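Local coordinates for ribosome-inactivating protein 3 (Zea mays, PDB 2PQG) that belongs to the ribosome-inactivating protein family of plants, with a mixed alpha and beta fold in which a central helix packs against a beta-sheet, at residues 63-74 with 180-189. Residues are numbered along the deposited sequence; the frame is centred on the assembly and turned at random.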
ATOM      1  N   ILE A  63     -10.856 -10.378  -0.718  1.00 15.27           N
ATOM      2  CA  ILE A  63     -11.097  -9.109  -0.051  1.00 15.46           C
ATOM      3  C   ILE A  63     -11.007  -7.993  -1.079  1.00 17.13           C
ATOM      4  O   ILE A  63     -10.337  -8.124  -2.106  1.00 14.60           O
ATOM      5  CB  ILE A  63     -10.075  -8.807   1.077  1.00 12.78           C
ATOM      6  CG1 ILE A  63      -8.649  -8.765   0.524  1.00 15.73           C
ATOM      7  CG2 ILE A  63     -10.208  -9.827   2.177  1.00 17.01           C
ATOM      8  CD1 ILE A  63      -7.614  -8.265   1.528  1.00 12.36           C
ATOM      9  N   THR A  64     -11.693  -6.892  -0.809  1.00 17.01           N
ATOM     10  CA  THR A  64     -11.650  -5.751  -1.710  1.00 18.08           C
ATOM     11  C   THR A  64     -10.910  -4.624  -0.993  1.00 18.78           C
ATOM     12  O   THR A  64     -11.151  -4.368   0.189  1.00 17.88           O
ATOM     13  CB  THR A  64     -13.064  -5.266  -2.077  1.00 16.15           C
ATOM     14  OG1 THR A  64     -13.851  -6.378  -2.523  1.00 19.30           O
ATOM     15  CG2 THR A  64     -12.993  -4.225  -3.188  1.00 14.86           C
ATOM     16  N   LEU A  65     -10.000  -3.961  -1.701  1.00 19.31           N
ATOM     17  CA  LEU A  65      -9.238  -2.857  -1.116  1.00 20.66           C
ATOM     18  C   LEU A  65      -9.791  -1.511  -1.589  1.00 19.67           C
ATOM     19  O   LEU A  65      -9.984  -1.301  -2.784  1.00 20.35           O
ATOM     20  CB  LEU A  65      -7.758  -2.961  -1.511  1.00 17.76           C
ATOM     21  CG  LEU A  65      -6.962  -4.229  -1.184  1.00 13.80           C
ATOM     22  CD1 LEU A  65      -5.539  -4.070  -1.725  1.00 12.52           C
ATOM     23  CD2 LEU A  65      -6.944  -4.481   0.315  1.00  3.46           C
ATOM     24  N   ALA A  66     -10.055  -0.605  -0.653  1.00 19.59           N
ATOM     25  CA  ALA A  66     -10.572   0.721  -1.001  1.00 20.42           C
ATOM     26  C   ALA A  66      -9.406   1.703  -1.092  1.00 21.33           C
ATOM     27  O   ALA A  66      -8.856   2.122  -0.070  1.00 24.66           O
ATOM     28  CB  ALA A  66     -11.568   1.194   0.056  1.00 19.69           C
ATOM     29  N   ILE A  67      -9.043   2.085  -2.313  1.00 17.38           N
ATOM     30  CA  ILE A  67      -7.920   2.989  -2.521  1.00 18.33           C
ATOM     31  C   ILE A  67      -8.282   4.354  -3.104  1.00 20.22           C
ATOM     32  O   ILE A  67      -8.984   4.444  -4.103  1.00 22.44           O
ATOM     33  CB  ILE A  67      -6.874   2.333  -3.446  1.00 14.44           C
ATOM     34  CG1 ILE A  67      -6.330   1.063  -2.792  1.00 15.54           C
ATOM     35  CG2 ILE A  67      -5.751   3.303  -3.746  1.00 10.60           C
ATOM     36  CD1 ILE A  67      -5.561   0.165  -3.745  1.00 12.38           C
ATOM     37  N   ARG A  68      -7.785   5.417  -2.475  1.00 21.47           N
ATOM     38  CA  ARG A  68      -8.036   6.773  -2.961  1.00 25.22           C
ATOM     39  C   ARG A  68      -7.283   6.938  -4.269  1.00 27.59           C
ATOM     40  O   ARG A  68      -6.126   6.544  -4.374  1.00 29.62           O
ATOM     41  CB  ARG A  68      -7.497   7.824  -1.988  1.00 23.43           C
ATOM     42  CG  ARG A  68      -8.077   7.797  -0.600  1.00 19.24           C
ATOM     43  CD  ARG A  68      -7.362   8.813   0.284  1.00 23.04           C
ATOM     44  NE  ARG A  68      -7.453  10.177  -0.235  1.00 25.34           N
ATOM     45  CZ  ARG A  68      -7.935  11.207   0.455  1.00 24.83           C
ATOM     46  NH1 ARG A  68      -8.372  11.024   1.696  1.00 22.93           N
ATOM     47  NH2 ARG A  68      -7.980  12.415  -0.094  1.00 25.07           N
ATOM     48  N   MET A  69      -7.928   7.525  -5.264  1.00 31.77           N
ATOM     49  CA  MET A  69      -7.271   7.745  -6.545  1.00 36.03           C
ATOM     50  C   MET A  69      -6.282   8.900  -6.465  1.00 36.83           C
ATOM     51  O   MET A  69      -5.245   8.873  -7.125  1.00 39.31           O
ATOM     52  CB  MET A  69      -8.309   8.040  -7.623  1.00 37.60           C
ATOM     53  CG  MET A  69      -8.713   6.827  -8.405  1.00 44.02           C
ATOM     54  SD  MET A  69      -7.413   6.445  -9.581  1.00 51.10           S
ATOM     55  CE  MET A  69      -8.039   7.331 -10.973  1.00 50.78           C
ATOM     56  N   ASP A  70      -6.587   9.906  -5.646  1.00 37.06           N
ATOM     57  CA  ASP A  70      -5.705  11.058  -5.545  1.00 37.72           C
ATOM     58  C   ASP A  70      -4.288  10.784  -5.018  1.00 36.81           C
ATOM     59  O   ASP A  70      -3.322  11.322  -5.555  1.00 39.19           O
ATOM     60  CB  ASP A  70      -6.374  12.204  -4.754  1.00 38.81           C
ATOM     61  CG  ASP A  70      -6.979  11.757  -3.436  1.00 36.51           C
ATOM     62  OD1 ASP A  70      -6.546  10.722  -2.894  1.00 32.09           O
ATOM     63  OD2 ASP A  70      -7.883  12.464  -2.937  1.00 38.54           O
ATOM     64  N   ASN A  71      -4.139   9.955  -3.987  1.00 34.72           N
ATOM     65  CA  ASN A  71      -2.793   9.675  -3.487  1.00 31.08           C
ATOM     66  C   ASN A  71      -2.422   8.197  -3.594  1.00 29.37           C
ATOM     67  O   ASN A  71      -1.347   7.784  -3.158  1.00 27.98           O
ATOM     68  CB  ASN A  71      -2.638  10.145  -2.038  1.00 29.94           C
ATOM     69  CG  ASN A  71      -3.548   9.409  -1.085  1.00 33.76           C
ATOM     70  OD1 ASN A  71      -3.985   8.289  -1.360  1.00 36.68           O
ATOM     71  ND2 ASN A  71      -3.828  10.027   0.056  1.00 34.56           N
ATOM     72  N   LEU A  72      -3.312   7.413  -4.198  1.00 28.51           N
ATOM     73  CA  LEU A  72      -3.122   5.973  -4.379  1.00 25.95           C
ATOM     74  C   LEU A  72      -2.837   5.235  -3.078  1.00 26.71           C
ATOM     75  O   LEU A  72      -2.015   4.318  -3.040  1.00 27.10           O
ATOM     76  CB  LEU A  72      -1.998   5.680  -5.389  1.00 23.03           C
ATOM     77  CG  LEU A  72      -2.317   5.801  -6.887  1.00 23.18           C
ATOM     78  CD1 LEU A  72      -1.178   5.206  -7.706  1.00 19.12           C
ATOM     79  CD2 LEU A  72      -3.612   5.066  -7.206  1.00 21.56           C
ATOM     80  N   TYR A  73      -3.521   5.618  -2.006  1.00 26.75           N
ATOM     81  CA  TYR A  73      -3.286   4.948  -0.742  1.00 27.14           C
ATOM     82  C   TYR A  73      -4.516   4.256  -0.202  1.00 24.66           C
ATOM     83  O   TYR A  73      -5.637   4.722  -0.381  1.00 23.91           O
ATOM     84  CB  TYR A  73      -2.766   5.930   0.297  1.00 30.74           C
ATOM     85  CG  TYR A  73      -1.814   5.287   1.280  1.00 33.33           C
ATOM     86  CD1 TYR A  73      -0.525   4.930   0.891  1.00 30.54           C
ATOM     87  CD2 TYR A  73      -2.201   5.034   2.596  1.00 35.24           C
ATOM     88  CE1 TYR A  73       0.359   4.338   1.789  1.00 31.24           C
ATOM     89  CE2 TYR A  73      -1.326   4.439   3.503  1.00 35.42           C
ATOM     90  CZ  TYR A  73      -0.047   4.097   3.094  1.00 33.47           C
ATOM     91  OH  TYR A  73       0.829   3.536   3.996  1.00 32.47           O
ATOM     92  N   LEU A  74      -4.283   3.142   0.480  1.00 23.19           N
ATOM     93  CA  LEU A  74      -5.344   2.326   1.067  1.00 22.30           C
ATOM     94  C   LEU A  74      -6.079   3.011   2.217  1.00 20.68           C
ATOM     95  O   LEU A  74      -5.451   3.572   3.114  1.00 26.73           O
ATOM     96  CB  LEU A  74      -4.737   1.015   1.566  1.00 21.95           C
ATOM     97  CG  LEU A  74      -5.630  -0.051   2.181  1.00 18.82           C
ATOM     98  CD1 LEU A  74      -6.559  -0.614   1.132  1.00 19.12           C
ATOM     99  CD2 LEU A  74      -4.756  -1.150   2.739  1.00 21.58           C
ATOM    100  N   LEU A 180       0.308  -5.679   1.694  1.00 18.10           N
ATOM    101  CA  LEU A 180      -0.531  -5.293   0.561  1.00 18.38           C
ATOM    102  C   LEU A 180      -0.346  -3.819   0.225  1.00 17.43           C
ATOM    103  O   LEU A 180      -0.446  -3.424  -0.933  1.00 13.00           O
ATOM    104  CB  LEU A 180      -2.006  -5.576   0.867  1.00 16.41           C
ATOM    105  CG  LEU A 180      -2.355  -7.031   1.196  1.00 17.36           C
ATOM    106  CD1 LEU A 180      -3.838  -7.127   1.538  1.00 13.60           C
ATOM    107  CD2 LEU A 180      -1.999  -7.946   0.023  1.00 10.83           C
ATOM    108  N   VAL A 181      -0.077  -3.014   1.248  1.00 19.59           N
ATOM    109  CA  VAL A 181       0.137  -1.589   1.054  1.00 19.41           C
ATOM    110  C   VAL A 181       1.362  -1.392   0.170  1.00 17.95           C
ATOM    111  O   VAL A 181       1.332  -0.590  -0.757  1.00 20.14           O
ATOM    112  CB  VAL A 181       0.342  -0.853   2.404  1.00 20.00           C
ATOM    113  CG1 VAL A 181       0.715   0.607   2.156  1.00 19.19           C
ATOM    114  CG2 VAL A 181      -0.935  -0.919   3.231  1.00 18.02           C
ATOM    115  N   VAL A 182       2.427  -2.144   0.432  1.00 16.68           N
ATOM    116  CA  VAL A 182       3.639  -2.012  -0.368  1.00 16.15           C
ATOM    117  C   VAL A 182       3.519  -2.659  -1.749  1.00 15.71           C
ATOM    118  O   VAL A 182       3.915  -2.056  -2.744  1.00 16.08           O
ATOM    119  CB  VAL A 182       4.873  -2.600   0.366  1.00 17.03           C
ATOM    120  CG1 VAL A 182       6.111  -2.433  -0.485  1.00 18.65           C
ATOM    121  CG2 VAL A 182       5.076  -1.897   1.693  1.00 11.97           C
ATOM    122  N   MET A 183       2.974  -3.874  -1.814  1.00 16.13           N
ATOM    123  CA  MET A 183       2.806  -4.577  -3.095  1.00 15.30           C
ATOM    124  C   MET A 183       1.799  -3.900  -4.026  1.00 16.57           C
ATOM    125  O   MET A 183       2.014  -3.837  -5.239  1.00 17.44           O
ATOM    126  CB  MET A 183       2.358  -6.029  -2.879  1.00 14.95           C
ATOM    127  CG  MET A 183       3.431  -6.966  -2.345  1.00 13.09           C
ATOM    128  SD  MET A 183       2.885  -8.688  -2.242  1.00 19.31           S
ATOM    129  CE  MET A 183       2.040  -8.731  -0.624  1.00 14.20           C
ATOM    130  N   VAL A 184       0.691  -3.408  -3.476  1.00 17.35           N
ATOM    131  CA  VAL A 184      -0.315  -2.760  -4.310  1.00 18.36           C
ATOM    132  C   VAL A 184      -0.175  -1.231  -4.431  1.00 20.46           C
ATOM    133  O   VAL A 184       0.185  -0.729  -5.496  1.00 22.63           O
ATOM    134  CB  VAL A 184      -1.731  -3.118  -3.831  1.00 16.19           C
ATOM    135  CG1 VAL A 184      -2.759  -2.491  -4.739  1.00 12.30           C
ATOM    136  CG2 VAL A 184      -1.899  -4.635  -3.823  1.00 14.52           C
ATOM    137  N   CYS A 185      -0.446  -0.489  -3.360  1.00 19.60           N
ATOM    138  CA  CYS A 185      -0.344   0.966  -3.424  1.00 20.50           C
ATOM    139  C   CYS A 185       1.010   1.439  -3.884  1.00 22.77           C
ATOM    140  O   CYS A 185       1.126   2.174  -4.869  1.00 27.37           O
ATOM    141  CB  CYS A 185      -0.604   1.590  -2.070  1.00 21.30           C
ATOM    142  SG  CYS A 185      -2.234   1.252  -1.428  1.00 30.68           S
ATOM    143  N   GLU A 186       2.035   1.032  -3.146  1.00 21.75           N
ATOM    144  CA  GLU A 186       3.400   1.428  -3.461  1.00 21.63           C
ATOM    145  C   GLU A 186       3.879   0.778  -4.748  1.00 20.55           C
ATOM    146  O   GLU A 186       4.781   1.291  -5.407  1.00 21.09           O
ATOM    147  CB  GLU A 186       4.327   1.095  -2.286  1.00 19.00           C
ATOM    148  CG  GLU A 186       3.888   1.772  -0.996  1.00 21.87           C
ATOM    149  CD  GLU A 186       4.051   3.293  -1.009  1.00 21.52           C
ATOM    150  OE1 GLU A 186       4.112   3.882  -2.104  1.00 21.22           O
ATOM    151  OE2 GLU A 186       4.104   3.910   0.079  1.00 22.52           O
ATOM    152  N   GLY A 187       3.275  -0.349  -5.107  1.00 19.55           N
ATOM    153  CA  GLY A 187       3.645  -1.001  -6.346  1.00 19.06           C
ATOM    154  C   GLY A 187       3.148  -0.135  -7.496  1.00 20.93           C
ATOM    155  O   GLY A 187       3.800  -0.031  -8.540  1.00 19.61           O
ATOM    156  N   LEU A 188       1.991   0.497  -7.298  1.00 19.85           N
ATOM    157  CA  LEU A 188       1.394   1.357  -8.315  1.00 21.58           C
ATOM    158  C   LEU A 188       2.135   2.703  -8.422  1.00 22.76           C
ATOM    159  O   LEU A 188       2.378   3.204  -9.521  1.00 23.22           O
ATOM    160  CB  LEU A 188      -0.091   1.594  -7.998  1.00 22.05           C
ATOM    161  CG  LEU A 188      -1.073   0.413  -8.043  1.00 21.08           C
ATOM    162  CD1 LEU A 188      -2.405   0.836  -7.447  1.00 20.90           C
ATOM    163  CD2 LEU A 188      -1.266  -0.075  -9.469  1.00 19.18           C
ATOM    164  N   ARG A 189       2.493   3.277  -7.278  1.00 19.55           N
ATOM    165  CA  ARG A 189       3.212   4.547  -7.243  1.00 19.71           C
ATOM    166  C   ARG A 189       4.632   4.461  -7.804  1.00 20.79           C
ATOM    167  O   ARG A 189       5.046   5.295  -8.609  1.00 21.93           O
ATOM    168  CB  ARG A 189       3.333   5.056  -5.808  1.00 14.59           C
ATOM    169  CG  ARG A 189       2.095   5.623  -5.174  1.00  5.97           C
ATOM    170  CD  ARG A 189       2.403   5.882  -3.711  1.00  6.64           C
ATOM    171  NE  ARG A 189       1.290   6.502  -3.012  1.00 12.43           N
ATOM    172  CZ  ARG A 189       1.335   6.880  -1.741  1.00 11.53           C
ATOM    173  NH1 ARG A 189       2.440   6.692  -1.036  1.00 15.95           N
ATOM    174  NH2 ARG A 189       0.286   7.464  -1.181  1.00 16.09           N
TER
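Arg189 reaches from the end of helix 171-189 to Asn71 in the turn of the beta-hairpin formed by strands 62-68 and 74-78, in the mixed sheet of this ribosome-inactivating protein fold. Its chain, extended from CG to NE (chi2 172°, chi3 177°), carries two nitrogens side-on to one backbone oxygen: NH2 lies 2.6 Å from Asn71 O, and NE 2.9 Å from that same Asn71 O, both bonds running close to the guanidinium plane. Tyr73 CD1 lies over one face of the guanidinium, 3.4 Å from Arg189 NH2, with the planes 32° apart. Leu72 slides past Arg189 in the opposite direction and crosses Leu188 at about a right angle, CD1 3.8 Å from Leu188 CB. One turn back along the helix, Cys185 SG lies 3.4 Å from Leu74 N and touches Ile67 CD1. Toward residue 180 aliphatic side chains take over: Val184 meets Leu65 and Ile67, while Ile63 and Leu180 come tip to tip beside helix 125-135. Trp220 adds a cation-pi contact to Arg189, and Glu186 a long, weakly bonded salt bridge through NH1. A weak bond from Tyr73 N to Asn71 OD1 braces the turn. Tyr73, whose hydroxyl is hydrogen-bonded to Gly107 O, crosses Val181 obliquely, with OH 3.5 Å from Val181 CG1.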